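Local coordinates for protein putative thiol-disulfide isomerase or thioredoxin (PDB 3L9V) that probably acts as a DsbA-like thiol-disulfide oxidoreductase, exchanging disulfides with cysteine pairs in other proteins through a thioredoxin fold, at residues 43-48 with 176-181; 68-73 with 116-121; 74-79 with 124-129; 162-165 with 169-172. All blocks are in the same frame, centred on the assembly; numbering follows the deposited sequence.

Interaction 1: residues 43-48 with 176-181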
loop_
_atom_site.group_PDB
_atom_site.type_symbol
_atom_site.label_atom_id
_atom_site.label_comp_id
_atom_site.label_asym_id
_atom_site.label_seq_id
_atom_site.Cartn_x
_atom_site.Cartn_y
_atom_site.Cartn_z
ATOM N N ARG A 43 4.471 1.684 11.477
ATOM C CA ARG A 43 3.840 0.619 12.239
ATOM C C ARG A 43 4.313 0.693 13.688
ATOM O O ARG A 43 3.569 0.425 14.622
ATOM C CB ARG A 43 4.150 -0.753 11.618
ATOM C CG ARG A 43 3.295 -1.042 10.379
ATOM C CD ARG A 43 3.656 -2.383 9.713
ATOM N NE ARG A 43 2.803 -2.582 8.549
ATOM C CZ ARG A 43 3.213 -2.532 7.286
ATOM N NH1 ARG A 43 4.495 -2.329 7.012
ATOM N NH2 ARG A 43 2.336 -2.702 6.299
ATOM N N HIS A 44 5.556 1.113 13.861
ATOM C CA HIS A 44 6.136 1.220 15.180
ATOM C C HIS A 44 5.470 2.278 16.072
ATOM O O HIS A 44 5.614 2.232 17.283
ATOM C CB HIS A 44 7.646 1.465 15.085
ATOM C CG HIS A 44 8.319 1.572 16.417
ATOM N ND1 HIS A 44 8.811 2.762 16.910
ATOM C CD2 HIS A 44 8.564 0.639 17.366
ATOM C CE1 HIS A 44 9.341 2.553 18.103
ATOM N NE2 HIS A 44 9.203 1.278 18.404
ATOM N N VAL A 45 4.738 3.226 15.501
ATOM C CA VAL A 45 4.090 4.208 16.366
ATOM C C VAL A 45 2.587 4.002 16.424
ATOM O O VAL A 45 1.872 4.817 16.985
ATOM C CB VAL A 45 4.448 5.671 15.990
ATOM C CG1 VAL A 45 5.960 5.872 16.056
ATOM C CG2 VAL A 45 3.914 6.033 14.602
ATOM N N LEU A 46 2.109 2.896 15.863
ATOM C CA LEU A 46 0.686 2.602 15.931
ATOM C C LEU A 46 0.270 2.397 17.375
ATOM O O LEU A 46 0.875 1.605 18.075
ATOM C CB LEU A 46 0.371 1.339 15.147
ATOM C CG LEU A 46 0.290 1.463 13.623
ATOM C CD1 LEU A 46 0.085 0.066 13.011
ATOM C CD2 LEU A 46 -0.823 2.414 13.219
ATOM N N PRO A 47 -0.757 3.124 17.835
ATOM C CA PRO A 47 -1.275 2.857 19.181
ATOM C C PRO A 47 -1.758 1.418 19.294
ATOM O O PRO A 47 -1.983 0.769 18.271
ATOM C CB PRO A 47 -2.458 3.818 19.288
ATOM C CG PRO A 47 -2.088 4.944 18.399
ATOM C CD PRO A 47 -1.420 4.283 17.221
ATOM N N GLN A 48 -1.901 0.920 20.518
ATOM C CA GLN A 48 -2.414 -0.428 20.710
ATOM C C GLN A 48 -3.812 -0.550 20.112
ATOM O O GLN A 48 -4.664 0.330 20.292
ATOM C CB GLN A 48 -2.414 -0.822 22.190
ATOM C CG GLN A 48 -2.930 -2.234 22.448
ATOM C CD GLN A 48 -2.680 -2.702 23.868
ATOM O OE1 GLN A 48 -1.955 -2.061 24.632
ATOM N NE2 GLN A 48 -3.277 -3.831 24.228
ATOM N N ALA A 176 7.392 10.839 12.871
ATOM C CA ALA A 176 7.082 11.738 13.974
ATOM C C ALA A 176 5.761 12.446 13.720
ATOM O O ALA A 176 4.919 12.563 14.612
ATOM C CB ALA A 176 8.208 12.754 14.187
ATOM N N VAL A 177 5.565 12.894 12.487
ATOM C CA VAL A 177 4.320 13.538 12.126
ATOM C C VAL A 177 3.132 12.569 12.164
ATOM O O VAL A 177 2.065 12.910 12.661
ATOM C CB VAL A 177 4.426 14.266 10.766
ATOM C CG1 VAL A 177 3.050 14.660 10.255
ATOM C CG2 VAL A 177 5.312 15.492 10.921
ATOM N N VAL A 178 3.318 11.358 11.660
ATOM C CA VAL A 178 2.249 10.368 11.755
ATOM C C VAL A 178 1.914 10.028 13.191
ATOM O O VAL A 178 0.741 9.941 13.559
ATOM C CB VAL A 178 2.583 9.099 10.987
ATOM C CG1 VAL A 178 1.551 7.994 11.317
ATOM C CG2 VAL A 178 2.593 9.423 9.517
ATOM N N ARG A 179 2.955 9.825 13.996
ATOM C CA ARG A 179 2.807 9.622 15.428
ATOM C C ARG A 179 1.964 10.750 16.067
ATOM O O ARG A 179 0.957 10.491 16.730
ATOM C CB ARG A 179 4.189 9.543 16.088
ATOM C CG ARG A 179 4.177 9.230 17.616
ATOM C CD ARG A 179 5.490 9.692 18.293
ATOM N NE ARG A 179 5.548 11.146 18.314
ATOM C CZ ARG A 179 6.641 11.882 18.119
ATOM N NH1 ARG A 179 7.816 11.311 17.886
ATOM N NH2 ARG A 179 6.549 13.206 18.165
ATOM N N LYS A 180 2.373 11.996 15.857
ATOM C CA LYS A 180 1.618 13.145 16.370
ATOM C C LYS A 180 0.126 13.085 16.034
ATOM O O LYS A 180 -0.732 13.298 16.879
ATOM C CB LYS A 180 2.220 14.442 15.839
ATOM C CG LYS A 180 1.342 15.671 16.099
ATOM C CD LYS A 180 2.071 16.960 15.719
ATOM C CE LYS A 180 2.294 17.048 14.206
ATOM N NZ LYS A 180 3.172 18.205 13.848
ATOM N N LEU A 181 -0.172 12.781 14.777
ATOM C CA LEU A 181 -1.535 12.759 14.284
ATOM C C LEU A 181 -2.337 11.571 14.801
ATOM O O LEU A 181 -3.570 11.583 14.776
ATOM C CB LEU A 181 -1.534 12.760 12.759
ATOM C CG LEU A 181 -1.056 14.056 12.104
ATOM C CD1 LEU A 181 -1.004 13.877 10.588
ATOM C CD2 LEU A 181 -1.954 15.243 12.478
#
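Val45 packs against Arg179 on a helical turn fixed by a 2.9 Å backbone bond from Lys180 N to Ala176 O. In this thioredoxin fold the contact joins the loop that follows helix 38-43 to the C-terminal helix 167-182. The loop leaves its helix through a type I turn, closed by Leu46 N on Arg43 O (3.1 Å), and Val45 is the turn residue whose side chain faces helix 167-182. Both of its methyls reach the start of the arginine chain. CG2 takes the hindered place between backbone N and carbonyl carbon (chi1 of CG1 -58°) and lies 3.8 Å from Arg179 CB. The two side chains cross at about a right angle, and the valine methyls touch the arginine at CB and CG. A compact branched residue suits this partly exposed spot, and arginine suits the helix surface, since its methylenes can pack while its charge stays outside. More deeply buried Val178, 4.5 Å away from CG1 to Val45 CG2, also packs on Val18 and Ile157 of the sheet; Leu46 touches Val18 as well. Beyond the contact the arginine bends at chi3 (69°), which brings one guanidinium face over Ala176 O, 3.8 Å from the plane and offset toward its rim.

Interaction 2: residues 68-73 with 116-121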
loop_
_atom_site.group_PDB
_atom_site.type_symbol
_atom_site.label_atom_id
_atom_site.label_comp_id
_atom_site.label_asym_id
_atom_site.label_seq_id
_atom_site.Cartn_x
_atom_site.Cartn_y
_atom_site.Cartn_z
ATOM N N THR A 68 -3.574 -4.594 -8.673
ATOM C CA THR A 68 -4.628 -4.297 -7.698
ATOM C C THR A 68 -5.459 -5.545 -7.342
ATOM O O THR A 68 -5.788 -5.762 -6.192
ATOM C CB THR A 68 -5.564 -3.153 -8.191
ATOM O OG1 THR A 68 -4.823 -1.927 -8.269
ATOM C CG2 THR A 68 -6.819 -2.946 -7.238
ATOM N N ARG A 69 -5.784 -6.353 -8.336
ATOM C CA ARG A 69 -6.553 -7.581 -8.117
ATOM C C ARG A 69 -5.681 -8.592 -7.409
ATOM O O ARG A 69 -6.145 -9.282 -6.521
ATOM C CB ARG A 69 -7.090 -8.139 -9.446
ATOM C CG ARG A 69 -7.933 -9.455 -9.334
ATOM C CD ARG A 69 -8.708 -9.721 -10.636
ATOM N NE ARG A 69 -9.854 -8.834 -10.768
ATOM C CZ ARG A 69 -11.042 -9.060 -10.207
ATOM N NH1 ARG A 69 -11.244 -10.165 -9.503
ATOM N NH2 ARG A 69 -12.028 -8.184 -10.357
ATOM N N ALA A 70 -4.402 -8.657 -7.782
ATOM C CA ALA A 70 -3.472 -9.562 -7.125
ATOM C C ALA A 70 -3.337 -9.183 -5.653
ATOM O O ALA A 70 -3.340 -10.054 -4.774
ATOM C CB ALA A 70 -2.111 -9.535 -7.822
ATOM N N TRP A 71 -3.254 -7.873 -5.389
ATOM C CA TRP A 71 -3.211 -7.381 -4.015
ATOM C C TRP A 71 -4.516 -7.670 -3.247
ATOM O O TRP A 71 -4.500 -7.991 -2.072
ATOM C CB TRP A 71 -2.951 -5.867 -4.024
ATOM C CG TRP A 71 -2.675 -5.324 -2.669
ATOM C CD1 TRP A 71 -3.505 -4.521 -1.918
ATOM C CD2 TRP A 71 -1.485 -5.523 -1.885
ATOM N NE1 TRP A 71 -2.905 -4.235 -0.707
ATOM C CE2 TRP A 71 -1.664 -4.819 -0.669
ATOM C CE3 TRP A 71 -0.295 -6.241 -2.086
ATOM C CZ2 TRP A 71 -0.685 -4.792 0.335
ATOM C CZ3 TRP A 71 0.667 -6.228 -1.094
ATOM C CH2 TRP A 71 0.472 -5.502 0.108
ATOM N N ALA A 72 -5.638 -7.485 -3.918
ATOM C CA ALA A 72 -6.930 -7.849 -3.337
ATOM C C ALA A 72 -6.872 -9.320 -2.888
ATOM O O ALA A 72 -7.364 -9.683 -1.826
ATOM C CB ALA A 72 -8.037 -7.619 -4.377
ATOM N N LEU A 73 -6.218 -10.163 -3.684
ATOM C CA LEU A 73 -6.150 -11.590 -3.358
ATOM C C LEU A 73 -5.269 -11.793 -2.135
ATOM O O LEU A 73 -5.653 -12.474 -1.174
ATOM C CB LEU A 73 -5.651 -12.420 -4.567
ATOM C CG LEU A 73 -5.540 -13.913 -4.272
ATOM C CD1 LEU A 73 -6.909 -14.508 -3.875
ATOM C CD2 LEU A 73 -4.942 -14.632 -5.493
ATOM N N GLY A 116 -4.101 -23.834 -10.190
ATOM C CA GLY A 116 -5.544 -23.994 -10.216
ATOM C C GLY A 116 -6.270 -23.186 -9.144
ATOM O O GLY A 116 -7.361 -22.691 -9.376
ATOM N N GLU A 117 -5.680 -23.069 -7.962
ATOM C CA GLU A 117 -6.287 -22.278 -6.901
ATOM C C GLU A 117 -6.168 -20.783 -7.209
ATOM O O GLU A 117 -7.115 -20.019 -6.996
ATOM C CB GLU A 117 -5.657 -22.596 -5.552
ATOM C CG GLU A 117 -6.419 -21.994 -4.378
ATOM C CD GLU A 117 -7.848 -22.506 -4.293
ATOM O OE1 GLU A 117 -8.038 -23.742 -4.303
ATOM O OE2 GLU A 117 -8.780 -21.675 -4.215
ATOM N N TYR A 118 -5.026 -20.363 -7.750
ATOM C CA TYR A 118 -4.891 -18.955 -8.141
ATOM C C TYR A 118 -5.972 -18.579 -9.138
ATOM O O TYR A 118 -6.715 -17.617 -8.929
ATOM C CB TYR A 118 -3.501 -18.663 -8.704
ATOM C CG TYR A 118 -3.293 -17.220 -9.068
ATOM C CD1 TYR A 118 -3.652 -16.752 -10.321
ATOM C CD2 TYR A 118 -2.741 -16.316 -8.159
ATOM C CE1 TYR A 118 -3.461 -15.421 -10.683
ATOM C CE2 TYR A 118 -2.541 -14.983 -8.515
ATOM C CZ TYR A 118 -2.912 -14.543 -9.768
ATOM O OH TYR A 118 -2.729 -13.233 -10.130
ATOM N N ASP A 119 -6.101 -19.383 -10.196
ATOM C CA ASP A 119 -7.032 -19.082 -11.280
ATOM C C ASP A 119 -8.478 -19.021 -10.792
ATOM O O ASP A 119 -9.255 -18.218 -11.277
ATOM C CB ASP A 119 -6.887 -20.074 -12.448
ATOM C CG ASP A 119 -5.610 -19.844 -13.257
ATOM O OD1 ASP A 119 -4.977 -18.768 -13.104
ATOM O OD2 ASP A 119 -5.233 -20.741 -14.043
ATOM N N ARG A 120 -8.836 -19.876 -9.842
ATOM C CA ARG A 120 -10.192 -19.854 -9.302
ATOM C C ARG A 120 -10.360 -18.702 -8.319
ATOM O O ARG A 120 -11.413 -18.076 -8.238
ATOM C CB ARG A 120 -10.526 -21.185 -8.614
ATOM C CG ARG A 120 -10.738 -22.341 -9.583
ATOM C CD ARG A 120 -11.153 -23.646 -8.863
ATOM N NE ARG A 120 -10.242 -24.044 -7.784
ATOM C CZ ARG A 120 -9.215 -24.889 -7.917
ATOM N NH1 ARG A 120 -8.919 -25.421 -9.086
ATOM N NH2 ARG A 120 -8.464 -25.183 -6.876
ATOM N N SER A 121 -9.301 -18.416 -7.579
ATOM C CA SER A 121 -9.402 -17.468 -6.496
ATOM C C SER A 121 -9.338 -16.037 -6.989
ATOM O O SER A 121 -10.047 -15.185 -6.477
ATOM C CB SER A 121 -8.304 -17.714 -5.477
ATOM O OG SER A 121 -8.581 -18.865 -4.731
#
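Leu73 and Tyr118 meet at a slant: the leucine's CD2 methyl approaches the phenol ring obliquely, on its CD2-CE2 side. Leu73 CD2 is 3.8 Å from Tyr118 CD2 and almost as near to Tyr118 CE2. Tyr118 is launched across from its own helix by a chi1 of -178°, with CG opposite the backbone N, and its ring reaches far enough that OH comes within 4.4 Å of Ala70 CB. The other leucine methyl, CD1, turns toward the end of helix 115-121 and rests 3.8 Å from Ser121 CB. One branched side chain thus spreads over two residues a helical turn apart, a task that leucine's fork fits well. Ala70 is short enough to admit the phenol end, while Ser121 offers its methylene to the leucine and turns its hydroxyl back along its own helix, where OG makes a weak bond to Glu117 O. The helix segments run at 107° to each other with axes 11.5 Å apart, so side chains rather than backbones bridge the gap. Val103 and Phe107 of helix 100-111 join the same cluster, the first touching both Ala70 and Tyr118, the second Leu73. Such a buried apolar junction of steeply crossed helices forms part of the core of the helical insertion characteristic of DsbA-like members of the thioredoxin superfamily.

Interaction 3: residues 74-79 with 124-129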
loop_
_atom_site.group_PDB
_atom_site.type_symbol
_atom_site.label_atom_id
_atom_site.label_comp_id
_atom_site.label_asym_id
_atom_site.label_seq_id
_atom_site.Cartn_x
_atom_site.Cartn_y
_atom_site.Cartn_z
ATOM N N ALA A 74 -4.084 -11.179 -2.165
ATOM C CA ALA A 74 -3.218 -11.118 -0.996
ATOM C C ALA A 74 -3.978 -10.704 0.284
ATOM O O ALA A 74 -3.834 -11.323 1.328
ATOM C CB ALA A 74 -2.077 -10.126 -1.239
HETATM N N MSE A 75 -4.735 -9.618 0.215
HETATM C CA MSE A 75 -5.492 -9.174 1.387
HETATM C C MSE A 75 -6.491 -10.262 1.840
HETATM O O MSE A 75 -6.522 -10.649 3.003
HETATM C CB MSE A 75 -6.228 -7.852 1.094
HETATM C CG MSE A 75 -5.333 -6.661 0.649
HETATM SE SE MSE A 75 -6.428 -5.073 0.140
HETATM C CE MSE A 75 -6.581 -4.489 1.970
ATOM N N VAL A 76 -7.295 -10.773 0.919
ATOM C CA VAL A 76 -8.220 -11.847 1.286
ATOM C C VAL A 76 -7.483 -13.007 1.981
ATOM O O VAL A 76 -7.979 -13.546 2.968
ATOM C CB VAL A 76 -9.008 -12.346 0.074
ATOM C CG1 VAL A 76 -9.790 -13.631 0.420
ATOM C CG2 VAL A 76 -9.961 -11.251 -0.409
HETATM N N MSE A 77 -6.285 -13.347 1.492
HETATM C CA MSE A 77 -5.534 -14.505 1.986
HETATM C C MSE A 77 -4.625 -14.172 3.158
HETATM O O MSE A 77 -3.992 -15.054 3.715
HETATM C CB MSE A 77 -4.672 -15.136 0.874
HETATM C CG MSE A 77 -5.442 -15.825 -0.227
HETATM SE SE MSE A 77 -4.254 -16.425 -1.693
HETATM C CE MSE A 77 -2.975 -17.485 -0.703
ATOM N N LYS A 78 -4.561 -12.901 3.540
ATOM C CA LYS A 78 -3.704 -12.500 4.658
ATOM C C LYS A 78 -2.249 -12.747 4.351
ATOM O O LYS A 78 -1.475 -13.159 5.229
ATOM C CB LYS A 78 -4.103 -13.249 5.934
ATOM C CG LYS A 78 -5.541 -12.943 6.347
ATOM C CD LYS A 78 -5.956 -13.682 7.611
ATOM C CE LYS A 78 -7.404 -13.350 7.960
ATOM N NZ LYS A 78 -7.953 -14.235 9.026
ATOM N N GLU A 79 -1.884 -12.480 3.101
ATOM C CA GLU A 79 -0.531 -12.713 2.615
ATOM C C GLU A 79 0.113 -11.416 2.104
ATOM O O GLU A 79 1.025 -11.450 1.281
ATOM C CB GLU A 79 -0.553 -13.741 1.475
ATOM C CG GLU A 79 -1.074 -15.121 1.883
ATOM C CD GLU A 79 0.013 -15.983 2.477
ATOM O OE1 GLU A 79 0.895 -15.439 3.188
ATOM O OE2 GLU A 79 0.003 -17.206 2.217
ATOM N N SER A 124 -12.630 -14.799 -7.618
ATOM C CA SER A 124 -13.632 -15.112 -6.601
ATOM C C SER A 124 -14.425 -13.871 -6.187
ATOM O O SER A 124 -13.915 -12.759 -6.247
ATOM C CB SER A 124 -12.939 -15.673 -5.356
ATOM O OG SER A 124 -12.058 -14.698 -4.817
ATOM N N PRO A 125 -15.678 -14.066 -5.750
ATOM C CA PRO A 125 -16.466 -12.950 -5.214
ATOM C C PRO A 125 -15.710 -12.153 -4.147
ATOM O O PRO A 125 -15.748 -10.920 -4.169
ATOM C CB PRO A 125 -17.688 -13.641 -4.607
ATOM C CG PRO A 125 -17.876 -14.857 -5.462
ATOM C CD PRO A 125 -16.477 -15.301 -5.879
ATOM N N ALA A 126 -15.041 -12.841 -3.229
ATOM C CA ALA A 126 -14.315 -12.160 -2.161
ATOM C C ALA A 126 -13.193 -11.246 -2.692
ATOM O O ALA A 126 -12.938 -10.178 -2.136
ATOM C CB ALA A 126 -13.765 -13.159 -1.167
ATOM N N VAL A 127 -12.531 -11.669 -3.766
ATOM C CA VAL A 127 -11.498 -10.847 -4.388
ATOM C C VAL A 127 -12.153 -9.738 -5.176
ATOM O O VAL A 127 -11.671 -8.606 -5.175
ATOM C CB VAL A 127 -10.561 -11.674 -5.291
ATOM C CG1 VAL A 127 -9.518 -10.779 -5.968
ATOM C CG2 VAL A 127 -9.881 -12.673 -4.469
ATOM N N ASN A 128 -13.257 -10.061 -5.848
ATOM C CA ASN A 128 -14.031 -9.050 -6.549
ATOM C C ASN A 128 -14.405 -7.927 -5.588
ATOM O O ASN A 128 -14.288 -6.748 -5.943
ATOM C CB ASN A 128 -15.309 -9.629 -7.164
ATOM C CG ASN A 128 -15.042 -10.503 -8.373
ATOM O OD1 ASN A 128 -13.978 -10.437 -8.982
ATOM N ND2 ASN A 128 -16.024 -11.324 -8.729
ATOM N N ASP A 129 -14.845 -8.303 -4.384
ATOM C CA ASP A 129 -15.252 -7.339 -3.365
ATOM C C ASP A 129 -14.062 -6.474 -2.970
ATOM O O ASP A 129 -14.210 -5.292 -2.757
ATOM C CB ASP A 129 -15.742 -8.037 -2.097
ATOM C CG ASP A 129 -17.129 -8.647 -2.245
ATOM O OD1 ASP A 129 -17.737 -8.521 -3.321
ATOM O OD2 ASP A 129 -17.601 -9.258 -1.267
#
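Val76 lies against the first turn of helix 125-140, touching Ala126 and Val127. Its CG2 methyl comes closest to the backbone, at 3.6 Å from Ala126 O; this is packing, with no hydrogen bond passing between the segments. The two methyls divide the work. CG1, opposite the backbone N (chi1 170°), faces Ala126 CB at 4.3 Å, and CG2 stands at the same separation from Val127 CG2. These are loose apolar contacts near the surface, and the branching of valine lets one short side chain address both neighbours, while the small Ala126 leaves its carbonyl oxygen within reach of the valine methyl.

The next shell holds the two helix ends in place. Ser124 is the N-cap of helix 125-140: its OG accepts from Val127 N at 3.2 Å, with an N-H...O angle of 150°, and also bonds to Ser121 O, joining the cap to the end of the preceding helix. A serine serves here because its short hydroxyl can accept from one group and donate to another. Pro125 suits the first helical position, where no N-H is needed for an i to i-4 bond. On the other side, helix 64-77 ends in a Schellman motif: Lys78 takes a positive phi (64°), while Glu79 N bonds to Ala74 O at 2.9 Å and Lys78 N to the O of Met75 (selenomethionine here) at 3.0 Å.

Farther in, Val127 packs on Arg69, Ala72 and Leu73, and Arg69 bonds to Asn128. The pairing of a Schellman-terminated helix with a serine-capped one builds part of the helical insertion of a DsbA-like thioredoxin fold.

Interaction 4: residues 162-165 with 169-172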
loop_
_atom_site.group_PDB
_atom_site.type_symbol
_atom_site.label_atom_id
_atom_site.label_comp_id
_atom_site.label_asym_id
_atom_site.label_seq_id
_atom_site.Cartn_x
_atom_site.Cartn_y
_atom_site.Cartn_z
ATOM N N PHE A 162 8.699 17.380 3.626
ATOM C CA PHE A 162 9.732 16.903 4.547
ATOM C C PHE A 162 11.115 17.151 3.955
ATOM O O PHE A 162 11.294 17.090 2.742
ATOM C CB PHE A 162 9.551 15.407 4.866
ATOM C CG PHE A 162 8.321 15.123 5.676
ATOM C CD1 PHE A 162 7.124 14.840 5.057
ATOM C CD2 PHE A 162 8.356 15.198 7.050
ATOM C CE1 PHE A 162 5.974 14.614 5.801
ATOM C CE2 PHE A 162 7.210 14.986 7.802
ATOM C CZ PHE A 162 6.018 14.685 7.177
ATOM N N GLY A 163 12.071 17.471 4.813
ATOM C CA GLY A 163 13.441 17.687 4.378
ATOM C C GLY A 163 14.404 16.897 5.243
ATOM O O GLY A 163 14.197 16.764 6.443
ATOM N N ALA A 164 15.445 16.354 4.626
ATOM C CA ALA A 164 16.488 15.657 5.366
ATOM C C ALA A 164 17.684 15.394 4.460
ATOM O O ALA A 164 17.529 15.259 3.257
ATOM C CB ALA A 164 15.945 14.339 5.911
ATOM N N PHE A 165 18.870 15.307 5.047
ATOM C CA PHE A 165 20.048 14.898 4.298
ATOM C C PHE A 165 20.273 13.400 4.386
ATOM O O PHE A 165 21.138 12.862 3.701
ATOM C CB PHE A 165 21.297 15.617 4.807
ATOM C CG PHE A 165 21.235 17.095 4.667
ATOM C CD1 PHE A 165 20.642 17.670 3.564
ATOM C CD2 PHE A 165 21.801 17.917 5.625
ATOM C CE1 PHE A 165 20.591 19.043 3.430
ATOM C CE2 PHE A 165 21.747 19.277 5.492
ATOM C CZ PHE A 165 21.143 19.839 4.390
ATOM N N ASN A 169 17.041 10.573 9.099
ATOM C CA ASN A 169 16.281 11.757 9.518
ATOM C C ASN A 169 14.962 11.876 8.770
ATOM O O ASN A 169 13.945 12.250 9.357
ATOM C CB ASN A 169 17.098 13.040 9.332
ATOM C CG ASN A 169 18.263 13.119 10.286
ATOM O OD1 ASN A 169 18.358 12.326 11.210
ATOM N ND2 ASN A 169 19.156 14.071 10.065
ATOM N N PHE A 170 14.977 11.566 7.472
ATOM C CA PHE A 170 13.734 11.610 6.705
ATOM C C PHE A 170 12.702 10.671 7.319
ATOM O O PHE A 170 11.573 11.058 7.555
ATOM C CB PHE A 170 13.920 11.257 5.220
ATOM C CG PHE A 170 12.666 11.467 4.396
ATOM C CD1 PHE A 170 11.676 10.491 4.343
ATOM C CD2 PHE A 170 12.467 12.648 3.707
ATOM C CE1 PHE A 170 10.516 10.691 3.618
ATOM C CE2 PHE A 170 11.306 12.852 2.980
ATOM C CZ PHE A 170 10.329 11.872 2.939
ATOM N N ARG A 171 13.100 9.429 7.552
ATOM C CA ARG A 171 12.220 8.425 8.140
ATOM C C ARG A 171 11.676 8.849 9.513
ATOM O O ARG A 171 10.484 8.736 9.793
ATOM C CB ARG A 171 12.981 7.104 8.273
ATOM C CG ARG A 171 12.279 6.047 9.114
ATOM C CD ARG A 171 13.067 4.717 9.095
ATOM N NE ARG A 171 14.312 4.780 9.857
ATOM C CZ ARG A 171 15.516 4.434 9.401
ATOM N NH1 ARG A 171 15.683 3.987 8.168
ATOM N NH2 ARG A 171 16.563 4.535 10.197
ATOM N N SER A 172 12.564 9.341 10.367
ATOM C CA SER A 172 12.171 9.763 11.707
ATOM C C SER A 172 11.191 10.934 11.674
ATOM O O SER A 172 10.232 10.975 12.452
ATOM C CB SER A 172 13.393 10.160 12.537
ATOM O OG SER A 172 14.269 9.063 12.697
HETATM O O HOH W 1 19.248 16.236 8.090
#
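The chain from Phe162 to Ala164 runs extended beside the start of helix 167-182, bringing the CA atoms of Ala164 and Phe170 to 5.1 Å of each other. Ala164 points its methyl at the helix, where CB sits 3.3 Å from Phe170 N, a snug fit that suits a side chain no larger than alanine. The same methyl touches Asn169 CB and lies at the edge of the Phe170 ring, close to its plane. Phe170 holds its ring out along the extended chain, CG lying opposite the backbone N (chi1 -173°), and its CE2 meets Phe162 CB at 3.6 Å, obliquely. Phe162's own ring leads off instead to Tyr174 and Val177, farther along the helix. A bound polyethylene glycol molecule, probably from the crystallisation liquor, approaches the Phe170 side chain to about 4 Å. At the other end a water spans the gap, 2.9 Å from Asn169 ND2 and 3.2 Å from Phe165 N; two N-H donors cannot bond each other, and the water, accepting from both, joins them. The chemistry is therefore apolar packing of a loop folded back on its following helix, backed by a solvent-mediated polar link, as befits a contact at the protein surface.

From the N terminus, interaction 1 opens first, at the end of helix 38-43, and closes last, at 176-181, so its loop takes in the other three contacts. Interactions 2 and 3 begin back to back on helix 64-77. Interaction 2 closes at 116-121 and interaction 3 at 124-129, so the two cross; they touch through Leu73 and Val127, and together tie helices 115-121 and 125-140 to helix 64-77. Interaction 4 follows in series as a short local closure, 162-165 with 169-172, and shares helix 167-182 with interaction 1, meeting it where Phe162 packs on Val177. Interactions 1 and 4 thus belong to the thioredoxin-fold side, interactions 2 and 3 to the helical insertion.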